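PDB 4DLL: 2-hydroxy-3-oxopropionate reductase from Polaromonas sp. JS666, which probably catalyses the NAD(P)H-dependent, reversible reduction of 2-hydroxy-3-oxopropionate (tartronate semialdehyde) to D-glycerate. Local coordinates for residues I210-L218 and Q306-A314. Sequence-based numbering, arbitrary orientation.
Sequences IGAVAEALL and QSGLFVELA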
# COMPACT_ATOMS: atom_id res chain seq x y z
N ILE A 210 -1.95 5.19 -4.67
CA ILE A 210 -3.14 5.71 -5.30
C ILE A 210 -3.24 5.30 -6.77
O ILE A 210 -4.27 4.76 -7.19
CB ILE A 210 -3.18 7.24 -5.10
CG1 ILE A 210 -3.71 7.55 -3.72
CG2 ILE A 210 -4.15 7.92 -6.04
CD1 ILE A 210 -3.51 9.10 -3.34
N GLY A 211 -2.20 5.55 -7.55
CA GLY A 211 -2.17 5.19 -8.96
C GLY A 211 -2.14 3.68 -9.20
O GLY A 211 -2.83 3.17 -10.08
N ALA A 212 -1.38 2.95 -8.40
CA ALA A 212 -1.42 1.51 -8.49
C ALA A 212 -2.87 0.96 -8.26
O ALA A 212 -3.30 -0.02 -8.86
CB ALA A 212 -0.49 0.93 -7.44
N VAL A 213 -3.59 1.56 -7.34
CA VAL A 213 -4.89 1.06 -7.02
C VAL A 213 -5.88 1.52 -8.13
O VAL A 213 -6.80 0.81 -8.44
CB VAL A 213 -5.30 1.48 -5.61
CG1 VAL A 213 -6.85 1.42 -5.43
CG2 VAL A 213 -4.54 0.64 -4.53
N ALA A 214 -5.67 2.68 -8.75
CA ALA A 214 -6.63 3.14 -9.72
C ALA A 214 -6.41 2.26 -10.94
O ALA A 214 -7.37 1.75 -11.53
CB ALA A 214 -6.42 4.61 -10.06
N GLU A 215 -5.15 2.05 -11.28
CA GLU A 215 -4.83 1.28 -12.45
C GLU A 215 -5.24 -0.19 -12.42
O GLU A 215 -5.68 -0.74 -13.42
CB GLU A 215 -3.38 1.38 -12.77
CG GLU A 215 -3.06 0.62 -14.02
CD GLU A 215 -1.87 1.19 -14.68
OE1 GLU A 215 -2.00 2.34 -15.09
OE2 GLU A 215 -0.84 0.49 -14.74
N ALA A 216 -5.11 -0.84 -11.26
CA ALA A 216 -5.54 -2.19 -11.15
C ALA A 216 -7.07 -2.34 -11.10
O ALA A 216 -7.61 -3.29 -11.64
CB ALA A 216 -4.81 -2.93 -10.02
N LEU A 217 -7.75 -1.38 -10.50
CA LEU A 217 -9.19 -1.44 -10.42
C LEU A 217 -9.82 -1.14 -11.77
O LEU A 217 -10.91 -1.66 -12.07
CB LEU A 217 -9.74 -0.48 -9.39
CG LEU A 217 -9.43 -0.77 -7.92
CD1 LEU A 217 -10.17 0.26 -7.04
CD2 LEU A 217 -9.75 -2.20 -7.55
N LEU A 218 -9.19 -0.25 -12.52
CA LEU A 218 -9.68 -0.01 -13.87
C LEU A 218 -9.42 -1.20 -14.80
O LEU A 218 -10.28 -1.57 -15.57
CB LEU A 218 -9.10 1.29 -14.44
CG LEU A 218 -9.77 2.55 -13.88
CD1 LEU A 218 -8.77 3.69 -13.78
CD2 LEU A 218 -10.97 2.93 -14.74
N GLN A 306 -7.04 13.76 -3.80
CA GLN A 306 -5.87 13.00 -4.30
C GLN A 306 -6.22 11.67 -5.05
O GLN A 306 -5.54 11.31 -6.02
CB GLN A 306 -4.81 12.82 -3.19
CG GLN A 306 -5.35 12.14 -1.95
CD GLN A 306 -4.43 12.24 -0.70
OE1 GLN A 306 -4.89 12.08 0.44
NE2 GLN A 306 -3.13 12.49 -0.93
N SER A 307 -7.30 11.00 -4.67
CA SER A 307 -7.73 9.77 -5.35
C SER A 307 -8.24 10.07 -6.74
O SER A 307 -8.39 9.16 -7.56
CB SER A 307 -8.77 8.99 -4.54
OG SER A 307 -9.69 9.85 -3.94
N GLY A 308 -8.45 11.36 -7.01
CA GLY A 308 -8.96 11.85 -8.27
C GLY A 308 -8.03 11.52 -9.41
O GLY A 308 -8.33 11.84 -10.56
N LEU A 309 -6.92 10.83 -9.12
CA LEU A 309 -5.96 10.43 -10.15
C LEU A 309 -6.51 9.31 -11.01
O LEU A 309 -6.16 9.17 -12.19
CB LEU A 309 -4.60 10.04 -9.53
CG LEU A 309 -3.54 9.44 -10.43
CD1 LEU A 309 -2.94 10.57 -11.30
CD2 LEU A 309 -2.44 8.71 -9.66
N PHE A 310 -7.35 8.49 -10.39
CA PHE A 310 -8.27 7.61 -11.08
C PHE A 310 -8.87 8.28 -12.33
O PHE A 310 -8.88 7.69 -13.41
CB PHE A 310 -9.39 7.34 -10.10
CG PHE A 310 -10.39 6.34 -10.55
CD1 PHE A 310 -11.56 6.75 -11.21
CD2 PHE A 310 -10.24 5.00 -10.21
CE1 PHE A 310 -12.54 5.83 -11.59
CE2 PHE A 310 -11.19 4.06 -10.60
CZ PHE A 310 -12.36 4.48 -11.30
N VAL A 311 -9.36 9.52 -12.18
CA VAL A 311 -10.02 10.21 -13.29
C VAL A 311 -9.02 10.37 -14.44
O VAL A 311 -9.31 9.98 -15.58
CB VAL A 311 -10.70 11.53 -12.84
CG1 VAL A 311 -11.32 12.23 -14.02
CG2 VAL A 311 -11.76 11.25 -11.79
N GLU A 312 -7.82 10.87 -14.12
CA GLU A 312 -6.74 10.97 -15.12
C GLU A 312 -6.56 9.66 -15.84
O GLU A 312 -6.46 9.63 -17.05
CB GLU A 312 -5.41 11.39 -14.46
N LEU A 313 -6.55 8.55 -15.09
CA LEU A 313 -6.22 7.25 -15.69
C LEU A 313 -7.40 6.55 -16.38
O LEU A 313 -7.20 5.81 -17.36
CB LEU A 313 -5.54 6.31 -14.69
CG LEU A 313 -4.15 6.64 -14.12
CD1 LEU A 313 -3.79 5.53 -13.15
CD2 LEU A 313 -3.09 6.77 -15.19
N ALA A 314 -8.61 6.77 -15.87
CA ALA A 314 -9.81 6.41 -16.63
C ALA A 314 -9.80 7.02 -18.04
O ALA A 314 -9.78 6.26 -19.04
CB ALA A 314 -11.08 6.77 -15.88
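Glu215, whose carboxylate oxygen OE1 lies 4.1 Å from CD1 of Leu313, uses its other oxygen, OE2, for a hydrogen bond to Thr286 OG1 of the second subunit. CB and OE1 of Glu215 both flank Leu313 CD1, while CG anti to the backbone N (chi1 -178°) and an extended chain carry the carboxylate out to that subunit. The Leu313 knob from helix 309-315 sits among Gly211, Ala214, Glu215 and Leu218 of helix 194-222, its CD1 4.0 Å from Gly211 O. The short helical segments approach to 9.1 Å at a crossing angle of -45°. The backbones come nearest at Ala214 and Phe310, where the small Ala214 CB lies 3.7 Å from Phe310 CA and also touches Phe310 CD2. Leu218 CD1 stands over one face of the Phe310 ring in a CH-pi contact, 4.2 Å from the ring centroid and displaced toward the rim, while CD2 of Leu218 reaches Ala314 CB. Phe256 meets the same ring with planes at about 40°, and Met227 and Met251 also pack on Phe310. Toward the start of 306-314, Leu309 CD2 lies 3.6 Å from Gly211 CA, resting directly on the backbone because no side chain intervenes. Ile210 divides its branches, CG2 meeting Gln306 O at 3.7 Å and CD1 packing on Gln306 CG; the two side chains cross at about a right angle. No hydrogen bond joins the two segments of this all-helical domain, so their direct contact rests on apolar packing, while Glu215, beside Leu313, ties this buried packing to the second subunit.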